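Local structure of endo-pectate lyase (Erwinia chrysanthemi, 3B4N) at residues V32-W37 with G208-N213; T141-D146 with D191-A196; S167-A172 with D216-K221. The protein probably depolymerises polygalacturonate and methyl-esterified pectins by endo-acting eliminative cleavage, with calcium as cofactor. All blocks are in the same frame, centred on the assembly; numbering follows the deposited sequence.

Overall arrangement
Contacts 2 and 3 lie on the loops of a right-handed parallel beta-helix, their centres about 4 Å apart. Contact 1 lies nearer the middle of the chain, its centre about 18 Å from that of contact 2 and 16 Å from that of contact 3, where the N-terminal domain meets the same beta-helix. One calcium ion joins the three: Asn213 comes from contact 1, Asp191 and Ile192 from contact 2 and Tyr218 from contact 3. Probable backbone hydrogen bonds also join the contacts: His212 O lies 2.9 Å from Ile192 N, and Thr141 N lies 2.9 Å from Gly170 O. Asp195 of contact 2 binds a zinc ion together with Asp173.

Contact 1. Residues V32-W37 with G208-N213. With CA (calcium ion), chain C.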
ATOM      1  N   VAL A  32      -9.138 -15.696   1.811  1.00 17.66           N
ATOM      2  CA  VAL A  32      -9.785 -14.402   1.837  1.00 15.42           C
ATOM      3  C   VAL A  32      -9.578 -13.808   0.455  1.00 15.46           C
ATOM      4  O   VAL A  32      -8.482 -13.891  -0.107  1.00 17.16           O
ATOM      5  CB  VAL A  32      -9.139 -13.480   2.897  1.00 15.84           C
ATOM      6  CG1 VAL A  32      -9.772 -12.100   2.855  1.00 17.11           C
ATOM      7  CG2 VAL A  32      -9.323 -14.085   4.287  1.00 17.06           C
ATOM      8  N   ASN A  33     -10.640 -13.255  -0.119  1.00 12.10           N
ATOM      9  CA  ASN A  33     -10.528 -12.614  -1.420  1.00 11.86           C
ATOM     10  C   ASN A  33     -10.433 -11.127  -1.158  1.00 10.94           C
ATOM     11  O   ASN A  33     -11.335 -10.537  -0.563  1.00 12.15           O
ATOM     12  CB  ASN A  33     -11.757 -12.897  -2.280  1.00 10.88           C
ATOM     13  CG  ASN A  33     -11.818 -14.332  -2.749  1.00 12.65           C
ATOM     14  OD1 ASN A  33     -12.902 -14.893  -2.939  1.00 15.26           O
ATOM     15  ND2 ASN A  33     -10.655 -14.930  -2.966  1.00 11.87           N
ATOM     16  N   TYR A  34      -9.327 -10.525  -1.569  1.00  9.76           N
ATOM     17  CA  TYR A  34      -9.138  -9.095  -1.386  1.00 10.30           C
ATOM     18  C   TYR A  34      -9.480  -8.361  -2.665  1.00  9.71           C
ATOM     19  O   TYR A  34      -9.072  -8.763  -3.759  1.00 10.60           O
ATOM     20  CB  TYR A  34      -7.691  -8.779  -1.002  1.00 11.06           C
ATOM     21  CG  TYR A  34      -7.333  -9.160   0.411  1.00 11.16           C
ATOM     22  CD1 TYR A  34      -7.571  -8.294   1.471  1.00 13.10           C
ATOM     23  CD2 TYR A  34      -6.784 -10.408   0.687  1.00 13.41           C
ATOM     24  CE1 TYR A  34      -7.268  -8.666   2.788  1.00 14.20           C
ATOM     25  CE2 TYR A  34      -6.480 -10.789   1.985  1.00 13.90           C
ATOM     26  CZ  TYR A  34      -6.723  -9.918   3.027  1.00 15.28           C
ATOM     27  OH  TYR A  34      -6.421 -10.315   4.309  1.00 17.06           O
ATOM     28  N   LEU A  35     -10.256  -7.295  -2.522  1.00  8.71           N
ATOM     29  CA  LEU A  35     -10.628  -6.468  -3.655  1.00  8.06           C
ATOM     30  C   LEU A  35      -9.960  -5.115  -3.511  1.00  7.83           C
ATOM     31  O   LEU A  35      -9.878  -4.564  -2.415  1.00  9.08           O
ATOM     32  CB  LEU A  35     -12.136  -6.245  -3.702  1.00  9.41           C
ATOM     33  CG  LEU A  35     -13.018  -7.480  -3.831  1.00  9.25           C
ATOM     34  CD1 LEU A  35     -14.487  -7.045  -3.882  1.00 11.51           C
ATOM     35  CD2 LEU A  35     -12.642  -8.247  -5.090  1.00 11.59           C
ATOM     36  N   GLY A  36      -9.490  -4.592  -4.633  1.00  7.51           N
ATOM     37  CA  GLY A  36      -8.884  -3.276  -4.652  1.00  8.32           C
ATOM     38  C   GLY A  36      -9.412  -2.580  -5.890  1.00  7.27           C
ATOM     39  O   GLY A  36      -9.425  -3.160  -6.982  1.00  8.13           O
ATOM     40  N   TRP A  37      -9.876  -1.344  -5.746  1.00  8.23           N
ATOM     41  CA  TRP A  37     -10.374  -0.636  -6.912  1.00  8.30           C
ATOM     42  C   TRP A  37      -9.943   0.810  -6.901  1.00  8.55           C
ATOM     43  O   TRP A  37      -9.497   1.336  -5.882  1.00  9.93           O
ATOM     44  CB  TRP A  37     -11.910  -0.705  -6.980  1.00  8.73           C
ATOM     45  CG  TRP A  37     -12.628  -0.087  -5.800  1.00  7.61           C
ATOM     46  CD1 TRP A  37     -13.114   1.189  -5.703  1.00  7.76           C
ATOM     47  CD2 TRP A  37     -12.910  -0.719  -4.548  1.00  8.07           C
ATOM     48  NE1 TRP A  37     -13.680   1.388  -4.465  1.00  8.36           N
ATOM     49  CE2 TRP A  37     -13.568   0.233  -3.735  1.00  8.56           C
ATOM     50  CE3 TRP A  37     -12.668  -2.000  -4.032  1.00  7.60           C
ATOM     51  CZ2 TRP A  37     -13.988  -0.056  -2.429  1.00  7.63           C
ATOM     52  CZ3 TRP A  37     -13.082  -2.290  -2.737  1.00  8.53           C
ATOM     53  CH2 TRP A  37     -13.736  -1.320  -1.949  1.00  9.19           C
ATOM     54  N   GLY A 208      -5.195   3.250  -1.547  1.00  7.82           N
ATOM     55  CA  GLY A 208      -5.654   1.880  -1.608  1.00  7.93           C
ATOM     56  C   GLY A 208      -4.488   0.966  -1.949  1.00  6.82           C
ATOM     57  O   GLY A 208      -3.326   1.273  -1.656  1.00  8.39           O
ATOM     58  N   GLY A 209      -4.810  -0.173  -2.552  1.00  7.03           N
ATOM     59  CA  GLY A 209      -3.788  -1.142  -2.908  1.00  7.46           C
ATOM     60  C   GLY A 209      -3.716  -2.242  -1.858  1.00  8.10           C
ATOM     61  O   GLY A 209      -4.189  -2.076  -0.731  1.00  8.45           O
ATOM     62  N   ILE A 210      -3.113  -3.366  -2.231  1.00  8.63           N
ATOM     63  CA  ILE A 210      -2.960  -4.511  -1.334  1.00  9.31           C
ATOM     64  C   ILE A 210      -1.515  -4.965  -1.482  1.00  8.91           C
ATOM     65  O   ILE A 210      -1.081  -5.245  -2.592  1.00 10.37           O
ATOM     66  CB  ILE A 210      -3.886  -5.682  -1.746  1.00 10.82           C
ATOM     67  CG1 ILE A 210      -5.357  -5.240  -1.733  1.00 13.73           C
ATOM     68  CG2 ILE A 210      -3.670  -6.858  -0.804  1.00 13.09           C
ATOM     69  CD1 ILE A 210      -5.937  -5.009  -0.366  1.00 18.79           C
ATOM     70  N   ALA A 211      -0.768  -5.013  -0.380  1.00  8.41           N
ATOM     71  CA  ALA A 211       0.625  -5.435  -0.447  1.00  9.56           C
ATOM     72  C   ALA A 211       0.878  -6.648   0.436  1.00  8.93           C
ATOM     73  O   ALA A 211       0.744  -6.592   1.654  1.00  8.60           O
ATOM     74  CB  ALA A 211       1.545  -4.286  -0.043  1.00 10.76           C
ATOM     75  N   HIS A 212       1.269  -7.740  -0.199  1.00  9.89           N
ATOM     76  CA  HIS A 212       1.540  -8.969   0.507  1.00 10.25           C
ATOM     77  C   HIS A 212       3.033  -9.185   0.702  1.00 10.43           C
ATOM     78  O   HIS A 212       3.845  -8.783  -0.122  1.00 11.19           O
ATOM     79  CB  HIS A 212       0.980 -10.151  -0.293  1.00 10.58           C
ATOM     80  CG  HIS A 212       1.097 -11.469   0.407  1.00 10.13           C
ATOM     81  ND1 HIS A 212       0.351 -11.784   1.522  1.00 12.55           N
ATOM     82  CD2 HIS A 212       1.871 -12.551   0.152  1.00 12.62           C
ATOM     83  CE1 HIS A 212       0.658 -13.004   1.923  1.00 14.16           C
ATOM     84  NE2 HIS A 212       1.577 -13.491   1.110  1.00 13.18           N
ATOM     85  N   ASN A 213       3.391  -9.775   1.830  1.00 11.16           N
ATOM     86  CA  ASN A 213       4.777 -10.157   2.039  1.00 10.99           C
ATOM     87  C   ASN A 213       4.704 -11.419   2.876  1.00 11.41           C
ATOM     88  O   ASN A 213       3.688 -11.689   3.505  1.00 11.93           O
ATOM     89  CB  ASN A 213       5.618  -9.074   2.724  1.00 10.05           C
ATOM     90  CG  ASN A 213       7.068  -9.114   2.250  1.00 10.76           C
ATOM     91  OD1 ASN A 213       7.491 -10.091   1.628  1.00 10.82           O
ATOM     92  ND2 ASN A 213       7.835  -8.066   2.540  1.00 10.50           N
TER
HETATM   93 CA    CA C 702       9.020 -10.734   0.022  1.00 11.72          CA
HETATM   94  O   HOH W   1      10.539  -9.041   0.871  1.00 12.96           O
HETATM   95  O   HOH W   2       9.752 -12.252   1.703  1.00 12.47           O
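The boundary between the N-terminal all-beta domain and the right-handed parallel beta-helix is crossed here by Tyr34 and Ile210. Residues 32-37 belong to strand 32-39, the middle strand of a three-stranded antiparallel sheet, while residues 210-213 form a strand in the wall of the beta-helix. No hydrogen bond links the two segments, and the direct touch is a small apolar one: Tyr34 CD1 lies 4.1 Å from Ile210 CD1. The two side chains run at about a right angle to each other, and the methyl comes to the ring obliquely. Ile210 has CG1 beside its backbone N (chi1 -59°) and a second bend at chi2 (-71°), which together bring CD1 up to the ring and within 4.5 Å of Leu35 O. Val32 CG1 sits 3.6 Å above one face of the Tyr34 ring, toward its rim. The ring's polar end is engaged as well, since Tyr34 OH is hydrogen-bonded to Asn274 ND2 of the beta-helix. Ile210 also packs on Thr242 of strand 241-244 and on Thr72 of the N-terminal domain. At the far end of the strand, Asn213 OD1 binds the calcium ion at 2.3 Å, and Asn213 ND2 makes a weak bond of 3.3 Å to water 1, itself a calcium ligand. The chemistry therefore changes along residues 210-213, from buried apolar contact at the domain boundary to metal coordination. The apolar touch adds no directional bond between the segments, while the hydroxyl bond to Asn274 anchors the far end of the Tyr34 ring on the beta-helix.

Contact 2. Residues T141-D146 with D191-A196; sequences TSCPND and DICEDA. With CA (calcium ion), chain C; ZN (zinc ion), chain D.
Cys143 and Cys193 join two loops covalently, with Cys143 SG bonded to Cys193 SG at 2.0 Å. This is the tight part of the contact, and both cysteines are buried. Both CB atoms point toward the partner loop, and with each sulfur opposite its own backbone nitrogen (chi1 -172° in Cys143 and -178° in Cys193) the two SG atoms meet between the loops. The dihedral about the S-S bond is 94°, close to the unstrained value, and Cys143 CB stands 3.9 Å from Cys193 CB. Beyond the disulfide, the nearest approach is the 4.3 Å between Ser142 O and Cys193 SG, and no direct hydrogen bond crosses between the segments. On the looser side, beside exposed Pro144, the link runs through water: water 3 donates to Pro144 O at 2.6 Å and to Glu194 OE2 at 3.3 Å. Glu194 OE2 has a second partner in Gln150 NE2. Residues 191-196 also carry two metal sites. Asp191 OD1 and Ile192 O bind the calcium ion at 2.4 and 2.3 Å, and water 1, a calcium ligand, donates to Cys193 O. Further along, Asp195 OD1 binds a zinc ion at 1.9 Å together with Asp173, and the same oxygen is hydrogen-bonded to Lys224 NZ. A disulfide thus fastens the loop after strand 138-139 to the metal-bearing loop after strand 181-189, tying together loops from different turns of the right-handed parallel beta-helix beside the calcium site of this polysaccharide lyase family 3 enzyme.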
ATOM      1  N   THR A 141       9.725  -8.793 -12.990  1.00 15.19           N
ATOM      2  CA  THR A 141      10.981  -9.205 -13.595  1.00 16.22           C
ATOM      3  C   THR A 141      11.516 -10.351 -12.738  1.00 16.36           C
ATOM      4  O   THR A 141      11.218 -11.522 -12.998  1.00 18.17           O
ATOM      5  CB  THR A 141      11.997  -8.027 -13.673  1.00 17.01           C
ATOM      6  OG1 THR A 141      12.143  -7.415 -12.386  1.00 16.38           O
ATOM      7  CG2 THR A 141      11.521  -6.971 -14.679  1.00 16.02           C
ATOM      8  N   SER A 142      12.258 -10.020 -11.688  1.00 16.39           N
ATOM      9  CA  SER A 142      12.816 -11.044 -10.816  1.00 16.13           C
ATOM     10  C   SER A 142      13.025 -10.522  -9.403  1.00 17.02           C
ATOM     11  O   SER A 142      12.778  -9.349  -9.115  1.00 15.68           O
ATOM     12  CB  SER A 142      14.161 -11.515 -11.371  1.00 17.09           C
ATOM     13  OG  SER A 142      15.065 -10.424 -11.449  1.00 19.16           O
ATOM     14  N   CYS A 143      13.486 -11.407  -8.528  1.00 16.42           N
ATOM     15  CA  CYS A 143      13.770 -11.046  -7.149  1.00 16.55           C
ATOM     16  C   CYS A 143      14.803 -12.036  -6.629  1.00 17.04           C
ATOM     17  O   CYS A 143      14.495 -12.919  -5.829  1.00 17.55           O
ATOM     18  CB  CYS A 143      12.500 -11.092  -6.301  1.00 16.92           C
ATOM     19  SG  CYS A 143      12.755 -10.437  -4.620  1.00 19.14           S
ATOM     20  N   PRO A 144      16.052 -11.902  -7.099  1.00 18.39           N
ATOM     21  CA  PRO A 144      17.147 -12.786  -6.690  1.00 19.01           C
ATOM     22  C   PRO A 144      17.443 -12.706  -5.203  1.00 19.57           C
ATOM     23  O   PRO A 144      17.345 -11.643  -4.592  1.00 20.00           O
ATOM     24  CB  PRO A 144      18.331 -12.288  -7.520  1.00 20.58           C
ATOM     25  CG  PRO A 144      17.680 -11.644  -8.714  1.00 21.29           C
ATOM     26  CD  PRO A 144      16.517 -10.925  -8.095  1.00 19.18           C
ATOM     27  N   ASN A 145      17.815 -13.844  -4.631  1.00 18.65           N
ATOM     28  CA  ASN A 145      18.167 -13.919  -3.225  1.00 18.64           C
ATOM     29  C   ASN A 145      19.484 -13.181  -3.032  1.00 16.16           C
ATOM     30  O   ASN A 145      20.362 -13.221  -3.899  1.00 17.38           O
ATOM     31  CB  ASN A 145      18.392 -15.381  -2.807  1.00 19.59           C
ATOM     32  CG  ASN A 145      17.157 -16.035  -2.215  1.00 20.90           C
ATOM     33  OD1 ASN A 145      16.067 -15.990  -2.788  1.00 19.89           O
ATOM     34  ND2 ASN A 145      17.334 -16.678  -1.062  1.00 23.03           N
ATOM     35  N   ASP A 146      19.608 -12.487  -1.910  1.00 14.66           N
ATOM     36  CA  ASP A 146      20.859 -11.829  -1.557  1.00 13.30           C
ATOM     37  C   ASP A 146      21.429 -10.787  -2.524  1.00 13.86           C
ATOM     38  O   ASP A 146      22.636 -10.561  -2.542  1.00 13.16           O
ATOM     39  CB  ASP A 146      21.889 -12.936  -1.306  1.00 14.27           C
ATOM     40  CG  ASP A 146      23.034 -12.493  -0.439  1.00 13.88           C
ATOM     41  OD1 ASP A 146      22.807 -11.752   0.541  1.00 11.30           O
ATOM     42  OD2 ASP A 146      24.175 -12.921  -0.720  1.00 12.37           O
ATOM     43  N   ASP A 191       4.015 -10.244  -3.644  1.00 12.33           N
ATOM     44  CA  ASP A 191       5.054 -10.604  -2.677  1.00 12.11           C
ATOM     45  C   ASP A 191       6.134  -9.548  -2.842  1.00 12.46           C
ATOM     46  O   ASP A 191       6.978  -9.646  -3.729  1.00 12.87           O
ATOM     47  CB  ASP A 191       5.650 -11.995  -2.949  1.00 14.02           C
ATOM     48  CG  ASP A 191       6.633 -12.440  -1.858  1.00 14.88           C
ATOM     49  OD1 ASP A 191       7.126 -11.587  -1.094  1.00 14.79           O
ATOM     50  OD2 ASP A 191       6.927 -13.654  -1.767  1.00 17.60           O
ATOM     51  N   ILE A 192       6.094  -8.528  -1.994  1.00 10.98           N
ATOM     52  CA  ILE A 192       7.064  -7.451  -2.058  1.00 10.91           C
ATOM     53  C   ILE A 192       8.476  -8.015  -2.121  1.00 10.62           C
ATOM     54  O   ILE A 192       8.807  -8.929  -1.363  1.00 11.08           O
ATOM     55  CB  ILE A 192       6.971  -6.566  -0.808  1.00 10.36           C
ATOM     56  CG1 ILE A 192       5.627  -5.838  -0.778  1.00 11.52           C
ATOM     57  CG2 ILE A 192       8.138  -5.583  -0.783  1.00 10.23           C
ATOM     58  CD1 ILE A 192       5.362  -5.135   0.539  1.00 13.56           C
ATOM     59  N   CYS A 193       9.294  -7.482  -3.023  1.00 10.53           N
ATOM     60  CA  CYS A 193      10.675  -7.927  -3.137  1.00 11.18           C
ATOM     61  C   CYS A 193      11.524  -7.039  -2.212  1.00 11.04           C
ATOM     62  O   CYS A 193      11.481  -7.218  -0.993  1.00 12.13           O
ATOM     63  CB  CYS A 193      11.129  -7.851  -4.603  1.00 11.20           C
ATOM     64  SG  CYS A 193      12.831  -8.430  -4.877  1.00 14.69           S
ATOM     65  N   GLU A 194      12.265  -6.070  -2.745  1.00 11.56           N
ATOM     66  CA  GLU A 194      13.084  -5.212  -1.878  1.00 12.09           C
ATOM     67  C   GLU A 194      12.188  -4.349  -0.993  1.00 10.95           C
ATOM     68  O   GLU A 194      12.399  -4.219   0.215  1.00 12.60           O
ATOM     69  CB  GLU A 194      13.995  -4.314  -2.715  1.00 14.73           C
ATOM     70  CG  GLU A 194      15.114  -5.045  -3.441  1.00 20.24           C
ATOM     71  CD  GLU A 194      16.066  -5.768  -2.498  1.00 23.09           C
ATOM     72  OE1 GLU A 194      16.317  -5.258  -1.383  1.00 25.23           O
ATOM     73  OE2 GLU A 194      16.580  -6.842  -2.877  1.00 26.30           O
ATOM     74  N   ASP A 195      11.192  -3.744  -1.625  1.00 10.82           N
ATOM     75  CA  ASP A 195      10.207  -2.905  -0.956  1.00  9.14           C
ATOM     76  C   ASP A 195       9.131  -2.652  -1.995  1.00  9.25           C
ATOM     77  O   ASP A 195       9.304  -3.013  -3.154  1.00 10.98           O
ATOM     78  CB  ASP A 195      10.834  -1.588  -0.451  1.00 11.28           C
ATOM     79  CG  ASP A 195      11.843  -0.998  -1.419  1.00 11.41           C
ATOM     80  OD1 ASP A 195      13.056  -1.076  -1.144  1.00 12.50           O
ATOM     81  OD2 ASP A 195      11.426  -0.454  -2.452  1.00 15.07           O
ATOM     82  N   ALA A 196       8.022  -2.041  -1.592  1.00  8.50           N
ATOM     83  CA  ALA A 196       6.910  -1.791  -2.514  1.00  9.03           C
ATOM     84  C   ALA A 196       7.028  -0.499  -3.329  1.00  8.11           C
ATOM     85  O   ALA A 196       6.827  -0.505  -4.553  1.00  8.05           O
ATOM     86  CB  ALA A 196       5.588  -1.789  -1.734  1.00  8.32           C
TER
HETATM   87 CA    CA C 702       9.020 -10.734   0.022  1.00 11.72          CA
HETATM   88 ZN    ZN D 711      14.044  -0.375  -2.645  1.00 11.63          ZN
HETATM   89  O   HOH W   3      17.134 -10.077  -2.572  1.00 26.35           O
HETATM   90  O   HOH W   1      10.539  -9.041   0.871  1.00 12.96           O
HETATM   91  O   HOH W   4      14.151   1.462  -2.697  1.00 16.24           O
HETATM   92  O   HOH W   2       9.752 -12.252   1.703  1.00 12.47           O
HETATM   93  O   HOH W   5      15.903  -0.796  -2.211  1.00 15.34           O

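Contact 3. Residues S167-A172 with D216-K221; sequences SASGGA and DGYGGK. Unlike the reference sequence in segment 167-172: Gly171 (reference Arg). With CA (calcium ion), chain C.
Tyr218 lays one face of its ring on the backbone of Ser169, a CH-pi contact between two loops of the right-handed parallel beta-helix. Ser169 CA sits 3.6 Å from the ring centroid and only 8° off the normal, which places it almost directly over the centre. On the same face Ser169 CB leans toward the phenolic end, 3.3 Å from Tyr218 CZ. Ala168 O lies toward the CB end of the ring, 3.1 Å from Tyr218 CD1. The ring is thus spread along the 168-169 peptide, with Ser169 CA over the centre, its CB by the hydroxyl end and the alanine carbonyl by CD1. No hydrogen bond joins the two segments, so shape and the CH-pi term carry the contact, at the protein surface. Outward from the ring, the side chain has CG beside the backbone N (chi1 -72°), which swings it from its own loop toward residues 168-169. That loop is a type II beta turn from Gly217 to Gly220, closed by a bond of 3.3 Å from Gly220 N to Gly217 O. Gly219 takes the third position with phi 93°, a backbone conformation that favours glycine. The next shell meets the turn from two residues: Asp191 OD2 probably accepts a hydrogen bond from Tyr218 N, and Cys143, one half of the neighbouring disulfide, touches the Tyr218 side chain. The carboxylate that gives its other oxygen to calcium thus probably also steadies the turn. The turn itself reaches the ion through Tyr218 O at 2.2 Å, and water 2, a ligand of the same calcium ion, donates to Gly220 O at 2.6 Å.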
ATOM      1  N   SER A 167       3.959  -9.083  -9.862  1.00 13.04           N
ATOM      2  CA  SER A 167       4.092 -10.521  -9.625  1.00 13.40           C
ATOM      3  C   SER A 167       4.869 -10.926  -8.380  1.00 12.49           C
ATOM      4  O   SER A 167       5.786 -10.234  -7.950  1.00 13.86           O
ATOM      5  CB  SER A 167       4.707 -11.198 -10.854  1.00 15.85           C
ATOM      6  OG  SER A 167       6.094 -10.942 -10.940  1.00 16.58           O
ATOM      7  N   ALA A 168       4.488 -12.063  -7.807  1.00 14.53           N
ATOM      8  CA  ALA A 168       5.128 -12.556  -6.595  1.00 14.56           C
ATOM      9  C   ALA A 168       6.619 -12.817  -6.746  1.00 15.18           C
ATOM     10  O   ALA A 168       7.386 -12.583  -5.817  1.00 15.09           O
ATOM     11  CB  ALA A 168       4.432 -13.830  -6.119  1.00 16.39           C
ATOM     12  N   SER A 169       7.033 -13.291  -7.916  1.00 15.55           N
ATOM     13  CA  SER A 169       8.438 -13.611  -8.136  1.00 14.89           C
ATOM     14  C   SER A 169       9.249 -12.540  -8.851  1.00 15.28           C
ATOM     15  O   SER A 169      10.447 -12.710  -9.064  1.00 17.10           O
ATOM     16  CB  SER A 169       8.549 -14.920  -8.928  1.00 17.35           C
ATOM     17  OG  SER A 169       8.020 -14.768 -10.234  1.00 18.46           O
ATOM     18  N   GLY A 170       8.611 -11.432  -9.211  1.00 14.44           N
ATOM     19  CA  GLY A 170       9.332 -10.398  -9.932  1.00 13.71           C
ATOM     20  C   GLY A 170       9.181  -8.979  -9.429  1.00 12.58           C
ATOM     21  O   GLY A 170       9.212  -8.036 -10.222  1.00 12.20           O
ATOM     22  N   GLY A 171       9.073  -8.828  -8.112  1.00 12.41           N
ATOM     23  CA  GLY A 171       8.891  -7.510  -7.527  1.00 12.05           C
ATOM     24  C   GLY A 171      10.056  -6.541  -7.599  1.00 12.45           C
ATOM     25  O   GLY A 171       9.861  -5.335  -7.417  1.00 11.51           O
ATOM     26  N   ALA A 172      11.258  -7.054  -7.859  1.00 11.37           N
ATOM     27  CA  ALA A 172      12.473  -6.240  -7.952  1.00 11.12           C
ATOM     28  C   ALA A 172      12.492  -5.090  -6.945  1.00 10.98           C
ATOM     29  O   ALA A 172      12.376  -5.327  -5.739  1.00 10.68           O
ATOM     30  CB  ALA A 172      12.646  -5.720  -9.378  1.00 10.95           C
ATOM     31  N   ASP A 216      10.053 -16.031   4.626  1.00 18.67           N
ATOM     32  CA  ASP A 216      10.649 -17.010   3.726  1.00 19.83           C
ATOM     33  C   ASP A 216      10.197 -16.811   2.275  1.00 19.18           C
ATOM     34  O   ASP A 216      10.379 -17.686   1.435  1.00 18.34           O
ATOM     35  CB  ASP A 216      10.316 -18.430   4.213  1.00 23.92           C
ATOM     36  CG  ASP A 216      11.153 -19.494   3.538  1.00 28.50           C
ATOM     37  OD1 ASP A 216      12.325 -19.211   3.216  1.00 30.47           O
ATOM     38  OD2 ASP A 216      10.649 -20.625   3.347  1.00 31.97           O
ATOM     39  N   GLY A 217       9.613 -15.650   1.977  1.00 17.63           N
ATOM     40  CA  GLY A 217       9.173 -15.375   0.618  1.00 17.42           C
ATOM     41  C   GLY A 217      10.259 -14.758  -0.253  1.00 16.72           C
ATOM     42  O   GLY A 217      11.436 -14.748   0.111  1.00 16.41           O
ATOM     43  N   TYR A 218       9.872 -14.235  -1.414  1.00 16.11           N
ATOM     44  CA  TYR A 218      10.843 -13.623  -2.316  1.00 16.66           C
ATOM     45  C   TYR A 218      11.431 -12.369  -1.700  1.00 16.88           C
ATOM     46  O   TYR A 218      10.698 -11.545  -1.153  1.00 15.13           O
ATOM     47  CB  TYR A 218      10.203 -13.254  -3.655  1.00 19.62           C
ATOM     48  CG  TYR A 218       9.885 -14.437  -4.527  1.00 21.16           C
ATOM     49  CD1 TYR A 218       8.663 -15.095  -4.423  1.00 22.89           C
ATOM     50  CD2 TYR A 218      10.809 -14.898  -5.463  1.00 23.53           C
ATOM     51  CE1 TYR A 218       8.363 -16.185  -5.238  1.00 25.68           C
ATOM     52  CE2 TYR A 218      10.520 -15.985  -6.278  1.00 25.20           C
ATOM     53  CZ  TYR A 218       9.296 -16.620  -6.161  1.00 25.60           C
ATOM     54  OH  TYR A 218       8.997 -17.681  -6.986  1.00 28.55           O
ATOM     55  N   GLY A 219      12.749 -12.221  -1.796  1.00 16.36           N
ATOM     56  CA  GLY A 219      13.402 -11.056  -1.236  1.00 18.06           C
ATOM     57  C   GLY A 219      13.914 -11.250   0.178  1.00 17.14           C
ATOM     58  O   GLY A 219      14.521 -10.343   0.743  1.00 19.10           O
ATOM     59  N   GLY A 220      13.663 -12.420   0.756  1.00 17.63           N
ATOM     60  CA  GLY A 220      14.135 -12.691   2.105  1.00 18.21           C
ATOM     61  C   GLY A 220      13.179 -12.258   3.200  1.00 16.78           C
ATOM     62  O   GLY A 220      11.982 -12.102   2.968  1.00 18.17           O
ATOM     63  N   LYS A 221      13.709 -12.067   4.403  1.00 15.88           N
ATOM     64  CA  LYS A 221      12.894 -11.656   5.534  1.00 14.63           C
ATOM     65  C   LYS A 221      12.206 -10.322   5.260  1.00 13.60           C
ATOM     66  O   LYS A 221      12.854  -9.349   4.876  1.00 13.56           O
ATOM     67  CB  LYS A 221      13.754 -11.551   6.794  1.00 16.34           C
ATOM     68  CG  LYS A 221      13.004 -11.025   8.001  1.00 18.01           C
ATOM     69  CD  LYS A 221      13.735 -11.322   9.298  1.00 22.87           C
ATOM     70  CE  LYS A 221      15.114 -10.711   9.342  1.00 26.10           C
ATOM     71  NZ  LYS A 221      15.738 -10.982  10.670  1.00 28.98           N
TER
HETATM   72 CA    CA C 702       9.020 -10.734   0.022  1.00 11.72          CA
HETATM   73  O   HOH W   2       9.752 -12.252   1.703  1.00 12.47           O
HETATM   74  O   HOH W   1      10.539  -9.041   0.871  1.00 12.96           O